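Local atomic coordinates of histidine kinase (Methanosarcina mazei, PDB entry 3LI9), a protein that is probably a membrane-bound sensor that phosphorylates itself on histidine using ATP, seen here as its extracellular double-Cache (PDC-fold) sensor domain. Residues G23-E34 with E254-F263. Residues are numbered along the deposited sequence; the frame is centred on the assembly and turned at random.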
ATOM      1  N   GLY A  23       4.975  13.326 -13.032  1.00 12.98           N
ATOM      2  CA  GLY A  23       6.155  12.482 -12.563  1.00 13.78           C
ATOM      3  C   GLY A  23       6.618  13.018 -11.222  1.00 13.70           C
ATOM      4  O   GLY A  23       6.916  12.221 -10.286  1.00 13.13           O
ATOM      5  N   ASN A  24       6.631  14.336 -11.112  1.00 13.88           N
ATOM      6  CA  ASN A  24       6.996  14.980  -9.839  1.00 13.63           C
ATOM      7  C   ASN A  24       6.111  14.519  -8.685  1.00 12.99           C
ATOM      8  O   ASN A  24       6.608  14.027  -7.638  1.00 14.88           O
ATOM      9  CB  ASN A  24       6.958  16.499 -10.059  1.00 14.16           C
ATOM     10  CG  ASN A  24       7.564  17.283  -8.928  1.00 18.69           C
ATOM     11  OD1 ASN A  24       7.953  16.705  -7.891  1.00 17.81           O
ATOM     12  ND2 ASN A  24       7.612  18.623  -9.075  1.00 19.09           N
ATOM     13  N   TYR A  25       4.790  14.596  -8.860  1.00 12.44           N
ATOM     14  CA  TYR A  25       3.905  14.162  -7.791  1.00 12.69           C
ATOM     15  C   TYR A  25       4.011  12.647  -7.580  1.00 12.69           C
ATOM     16  O   TYR A  25       3.958  12.228  -6.444  1.00 14.12           O
ATOM     17  CB  TYR A  25       2.436  14.487  -8.090  1.00 12.88           C
ATOM     18  CG  TYR A  25       2.063  15.952  -7.829  1.00 13.28           C
ATOM     19  CD1 TYR A  25       2.134  16.464  -6.528  1.00 19.89           C
ATOM     20  CD2 TYR A  25       1.624  16.761  -8.879  1.00 17.31           C
ATOM     21  CE1 TYR A  25       1.793  17.762  -6.267  1.00 24.52           C
ATOM     22  CE2 TYR A  25       1.238  18.071  -8.617  1.00 22.05           C
ATOM     23  CZ  TYR A  25       1.335  18.555  -7.331  1.00 23.03           C
ATOM     24  OH  TYR A  25       0.977  19.875  -7.030  1.00 28.73           O
ATOM     25  N   ALA A  26       4.171  11.862  -8.662  1.00 11.88           N
ATOM     26  CA  ALA A  26       4.310  10.398  -8.453  1.00 10.52           C
ATOM     27  C   ALA A  26       5.502  10.136  -7.535  1.00 12.47           C
ATOM     28  O   ALA A  26       5.409   9.303  -6.615  1.00 13.41           O
ATOM     29  CB  ALA A  26       4.576   9.654  -9.776  1.00 10.28           C
ATOM     30  N   ASN A  27       6.638  10.809  -7.802  1.00 12.69           N
ATOM     31  CA  ASN A  27       7.794  10.633  -6.912  1.00 13.71           C
ATOM     32  C   ASN A  27       7.663  11.223  -5.535  1.00 13.59           C
ATOM     33  O   ASN A  27       8.220  10.664  -4.585  1.00 15.05           O
ATOM     34  CB  ASN A  27       9.095  11.069  -7.637  1.00 14.10           C
ATOM     35  CG  ASN A  27       9.374  10.153  -8.834  1.00 15.30           C
ATOM     36  OD1 ASN A  27       9.394  10.598 -10.019  1.00 22.52           O
ATOM     37  ND2 ASN A  27       9.537   8.901  -8.570  1.00 10.87           N
ATOM     38  N   GLN A  28       6.893  12.317  -5.369  1.00 13.92           N
ATOM     39  CA  GLN A  28       6.557  12.752  -4.014  1.00 13.82           C
ATOM     40  C   GLN A  28       5.825  11.691  -3.216  1.00 15.55           C
ATOM     41  O   GLN A  28       6.155  11.445  -2.013  1.00 15.57           O
ATOM     42  CB  GLN A  28       5.670  14.023  -4.145  1.00 14.33           C
ATOM     43  CG  GLN A  28       6.562  15.214  -4.597  1.00 17.30           C
ATOM     44  CD  GLN A  28       5.759  16.478  -4.747  1.00 19.86           C
ATOM     45  OE1 GLN A  28       4.939  16.784  -3.874  1.00 24.42           O
ATOM     46  NE2 GLN A  28       5.991  17.236  -5.824  1.00 20.71           N
ATOM     47  N   PHE A  29       4.865  11.014  -3.875  1.00 14.58           N
ATOM     48  CA  PHE A  29       4.114  10.004  -3.154  1.00 14.86           C
ATOM     49  C   PHE A  29       4.988   8.811  -2.932  1.00 14.57           C
ATOM     50  O   PHE A  29       4.862   8.126  -1.900  1.00 15.60           O
ATOM     51  CB  PHE A  29       2.842   9.600  -3.928  1.00 15.12           C
ATOM     52  CG  PHE A  29       1.700  10.555  -3.698  1.00 18.91           C
ATOM     53  CD1 PHE A  29       0.902  10.469  -2.532  1.00 19.72           C
ATOM     54  CD2 PHE A  29       1.444  11.570  -4.577  1.00 19.40           C
ATOM     55  CE1 PHE A  29      -0.150  11.364  -2.315  1.00 20.08           C
ATOM     56  CE2 PHE A  29       0.379  12.434  -4.390  1.00 20.61           C
ATOM     57  CZ  PHE A  29      -0.418  12.353  -3.269  1.00 22.71           C
ATOM     58  N   ASP A  30       5.902   8.537  -3.858  1.00 11.47           N
ATOM     59  CA  ASP A  30       6.755   7.369  -3.706  1.00 12.97           C
ATOM     60  C   ASP A  30       7.699   7.477  -2.495  1.00 15.38           C
ATOM     61  O   ASP A  30       8.076   6.461  -1.902  1.00 14.46           O
ATOM     62  CB  ASP A  30       7.644   7.202  -4.924  1.00 14.81           C
ATOM     63  CG  ASP A  30       8.461   5.892  -4.859  1.00 14.63           C
ATOM     64  OD1 ASP A  30       7.857   4.832  -4.668  1.00 18.60           O
ATOM     65  OD2 ASP A  30       9.695   5.926  -4.971  1.00 16.20           O
ATOM     66  N   ALA A  31       8.111   8.687  -2.174  1.00 15.56           N
ATOM     67  CA  ALA A  31       9.157   8.840  -1.106  1.00 17.61           C
ATOM     68  C   ALA A  31       8.702   8.226   0.223  1.00 16.10           C
ATOM     69  O   ALA A  31       9.474   7.500   0.836  1.00 16.68           O
ATOM     70  CB  ALA A  31       9.524  10.328  -0.915  1.00 17.36           C
ATOM     71  N   GLN A  32       7.468   8.478   0.667  1.00 15.87           N
ATOM     72  CA  GLN A  32       7.050   7.980   1.964  1.00 17.71           C
ATOM     73  C   GLN A  32       6.781   6.513   1.827  1.00 14.74           C
ATOM     74  O   GLN A  32       6.949   5.767   2.777  1.00 15.00           O
ATOM     75  CB  GLN A  32       5.792   8.651   2.468  1.00 19.03           C
ATOM     76  CG  GLN A  32       5.322   8.191   3.874  1.00 24.80           C
ATOM     77  CD  GLN A  32       6.377   8.356   4.998  1.00 28.14           C
ATOM     78  OE1 GLN A  32       6.919   9.437   5.205  1.00 32.47           O
ATOM     79  NE2 GLN A  32       6.703   7.272   5.672  1.00 26.31           N
HETATM   80  N   MSE A  33       6.415   6.080   0.643  1.00 12.98           N
HETATM   81  CA  MSE A  33       6.210   4.615   0.501  1.00 12.15           C
HETATM   82  C   MSE A  33       7.548   3.845   0.614  1.00 11.54           C
HETATM   83  O   MSE A  33       7.574   2.738   1.139  1.00 12.81           O
HETATM   84  CB  MSE A  33       5.477   4.300  -0.853  1.00 12.78           C
HETATM   85  CG  MSE A  33       4.148   5.024  -0.807  1.00 14.45           C
HETATM   86 SE   MSE A  33       3.263   4.811  -2.563  1.00 23.50          SE
HETATM   87  CE  MSE A  33       2.973   2.931  -2.633  1.00 20.90           C
ATOM     88  N   GLU A  34       8.625   4.378   0.066  1.00 10.13           N
ATOM     89  CA  GLU A  34       9.911   3.731   0.147  1.00 12.55           C
ATOM     90  C   GLU A  34      10.322   3.707   1.654  1.00 12.83           C
ATOM     91  O   GLU A  34      10.970   2.763   2.116  1.00 14.04           O
ATOM     92  CB  GLU A  34      10.963   4.500  -0.673  1.00 15.29           C
ATOM     93  CG  GLU A  34      10.635   4.485  -2.153  1.00 18.24           C
ATOM     94  CD  GLU A  34      11.816   4.337  -3.112  1.00 22.83           C
ATOM     95  OE1 GLU A  34      12.966   4.062  -2.729  1.00 23.58           O
ATOM     96  OE2 GLU A  34      11.602   4.534  -4.331  1.00 21.55           O
ATOM     97  N   GLU A 254       1.645   8.577 -14.342  1.00 13.33           N
ATOM     98  CA  GLU A 254       3.097   8.291 -14.165  1.00 14.41           C
ATOM     99  C   GLU A 254       3.228   7.366 -12.981  1.00 14.04           C
ATOM    100  O   GLU A 254       2.540   7.502 -11.967  1.00 13.41           O
ATOM    101  CB  GLU A 254       3.893   9.577 -13.912  1.00 13.56           C
ATOM    102  CG  GLU A 254       4.056  10.459 -15.165  1.00 13.71           C
ATOM    103  CD  GLU A 254       4.941   9.800 -16.190  1.00 20.34           C
ATOM    104  OE1 GLU A 254       5.695   8.865 -15.902  1.00 19.29           O
ATOM    105  OE2 GLU A 254       4.845  10.254 -17.339  1.00 20.00           O
ATOM    106  N   PRO A 255       4.071   6.317 -13.115  1.00 13.98           N
ATOM    107  CA  PRO A 255       4.141   5.292 -12.102  1.00 13.15           C
ATOM    108  C   PRO A 255       4.792   5.728 -10.813  1.00 12.51           C
ATOM    109  O   PRO A 255       5.752   6.506 -10.815  1.00 14.13           O
ATOM    110  CB  PRO A 255       4.979   4.188 -12.763  1.00 15.35           C
ATOM    111  CG  PRO A 255       5.776   4.894 -13.797  1.00 15.27           C
ATOM    112  CD  PRO A 255       4.882   6.000 -14.322  1.00 14.24           C
ATOM    113  N   VAL A 256       4.251   5.140  -9.755  1.00 13.11           N
ATOM    114  CA  VAL A 256       4.830   5.267  -8.397  1.00 14.53           C
ATOM    115  C   VAL A 256       5.651   4.046  -8.201  1.00 15.28           C
ATOM    116  O   VAL A 256       5.102   2.989  -8.130  1.00 16.23           O
ATOM    117  CB  VAL A 256       3.641   5.339  -7.401  1.00 12.79           C
ATOM    118  CG1 VAL A 256       4.145   5.271  -5.944  1.00 17.27           C
ATOM    119  CG2 VAL A 256       2.928   6.694  -7.617  1.00 15.53           C
ATOM    120  N   LYS A 257       6.987   4.198  -8.116  1.00 17.71           N
ATOM    121  CA  LYS A 257       7.947   3.081  -8.191  1.00 19.44           C
ATOM    122  C   LYS A 257       7.608   1.979  -7.191  1.00 18.24           C
ATOM    123  O   LYS A 257       7.704   0.811  -7.502  1.00 20.68           O
ATOM    124  CB  LYS A 257       9.339   3.698  -7.860  1.00 19.99           C
ATOM    125  CG  LYS A 257      10.514   2.858  -8.099  1.00 29.54           C
ATOM    126  CD  LYS A 257      11.786   3.762  -7.967  1.00 37.65           C
ATOM    127  CE  LYS A 257      13.024   2.909  -7.957  1.00 45.09           C
ATOM    128  NZ  LYS A 257      12.980   2.090  -6.709  1.00 47.03           N
ATOM    129  N   THR A 258       7.224   2.340  -5.967  1.00 16.65           N
ATOM    130  CA  THR A 258       6.934   1.354  -4.937  1.00 16.55           C
ATOM    131  C   THR A 258       5.534   0.781  -5.229  1.00 17.08           C
ATOM    132  O   THR A 258       4.527   1.458  -5.123  1.00 20.69           O
ATOM    133  CB  THR A 258       6.991   2.009  -3.547  1.00 16.57           C
ATOM    134  OG1 THR A 258       8.285   2.552  -3.403  1.00 17.07           O
ATOM    135  CG2 THR A 258       6.784   0.915  -2.441  1.00 17.98           C
ATOM    136  N   GLY A 259       5.481  -0.466  -5.686  1.00 17.87           N
ATOM    137  CA  GLY A 259       4.204  -1.077  -6.000  1.00 17.47           C
ATOM    138  C   GLY A 259       3.654  -0.835  -7.411  1.00 17.55           C
ATOM    139  O   GLY A 259       2.622  -1.420  -7.760  1.00 17.26           O
ATOM    140  N   ASP A 260       4.294   0.014  -8.194  1.00 15.79           N
ATOM    141  CA  ASP A 260       3.709   0.468  -9.494  1.00 16.91           C
ATOM    142  C   ASP A 260       2.278   0.934  -9.351  1.00 14.68           C
ATOM    143  O   ASP A 260       1.385   0.535 -10.105  1.00 15.19           O
ATOM    144  CB  ASP A 260       3.805  -0.689 -10.491  1.00 15.11           C
ATOM    145  CG  ASP A 260       5.252  -0.784 -11.091  1.00 22.33           C
ATOM    146  OD1 ASP A 260       6.036   0.211 -11.031  1.00 23.48           O
ATOM    147  OD2 ASP A 260       5.555  -1.857 -11.638  1.00 25.96           O
ATOM    148  N   PHE A 261       2.033   1.787  -8.342  1.00 12.61           N
ATOM    149  CA  PHE A 261       0.807   2.552  -8.300  1.00 13.22           C
ATOM    150  C   PHE A 261       0.944   3.645  -9.365  1.00 11.21           C
ATOM    151  O   PHE A 261       1.943   3.668 -10.092  1.00 11.95           O
ATOM    152  CB  PHE A 261       0.651   3.196  -6.903  1.00 12.34           C
ATOM    153  CG  PHE A 261       0.164   2.194  -5.838  1.00 12.35           C
ATOM    154  CD1 PHE A 261       0.359   0.820  -6.026  1.00 14.30           C
ATOM    155  CD2 PHE A 261      -0.330   2.632  -4.634  1.00 15.90           C
ATOM    156  CE1 PHE A 261      -0.060  -0.174  -5.046  1.00 18.81           C
ATOM    157  CE2 PHE A 261      -0.733   1.679  -3.599  1.00 14.69           C
ATOM    158  CZ  PHE A 261      -0.610   0.294  -3.829  1.00 17.29           C
ATOM    159  N   SER A 262      -0.039   4.547  -9.529  1.00 10.25           N
ATOM    160  CA  SER A 262       0.120   5.555 -10.532  1.00 10.72           C
ATOM    161  C   SER A 262      -0.461   6.879 -10.067  1.00 10.94           C
ATOM    162  O   SER A 262      -1.562   6.829  -9.460  1.00 14.05           O
ATOM    163  CB  SER A 262      -0.555   5.114 -11.893  1.00 13.09           C
ATOM    164  OG  SER A 262      -0.210   6.047 -12.939  1.00 14.17           O
ATOM    165  N   PHE A 263       0.187   8.000 -10.409  1.00 12.06           N
ATOM    166  CA  PHE A 263      -0.389   9.294 -10.139  1.00 11.43           C
ATOM    167  C   PHE A 263      -0.957   9.812 -11.478  1.00 14.10           C
ATOM    168  O   PHE A 263      -0.261   9.761 -12.497  1.00 13.80           O
ATOM    169  CB  PHE A 263       0.716  10.286  -9.604  1.00 11.62           C
ATOM    170  CG  PHE A 263       0.156  11.678  -9.372  1.00 12.45           C
ATOM    171  CD1 PHE A 263      -0.414  12.010  -8.154  1.00 18.74           C
ATOM    172  CD2 PHE A 263       0.181  12.616 -10.409  1.00 15.18           C
ATOM    173  CE1 PHE A 263      -0.941  13.316  -7.956  1.00 15.51           C
ATOM    174  CE2 PHE A 263      -0.346  13.936 -10.199  1.00 19.47           C
ATOM    175  CZ  PHE A 263      -0.880  14.249  -8.970  1.00 17.52           C
TER
HETATM  176  O   HOH W   1      14.268   4.646  -5.247  1.00 57.05           O
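Asp30 takes two hydrogen bonds from Thr258 on a single carboxylate oxygen. OG1 of Thr258 donates to Asp30 OD1 over 2.6 Å, from the syn side, while the backbone N of Thr258 reaches the same OD1 over 2.9 Å from the opposite face of the carboxylate plane. CG of Asp30 lies anti to its backbone N (chi1 -174°), which carries the carboxylate across to the hairpin turn. A long salt bridge, Glu34 OE2 to Lys257 NZ at 3.7 Å, lies beside this pair, with a water that donates to Glu34 OE2 and is met weakly by Lys257 NZ.

Next along the helix, Met33, a selenomethionine, sets SE 3.5 Å from CG1 of Val256 and bends at chi3 to lay CE over one face of the Phe261 ring, toward its rim. Ala26 packs its CB against CG2 of Val256 at 4.0 Å. Further back, CB of Tyr25 sits over the centre of the Phe263 ring, 3.4 Å from the centroid, and Phe29 meets that ring rim to rim. Strand 190-194 flanks this cluster through Met193.

The long helix 13-48 thus packs on the four-stranded sheet, probably the membrane-proximal one, through an apolar seam, and the carboxylate oxygen held by two hydrogen bonds ties the turn between residues 256 and 261 to the helix.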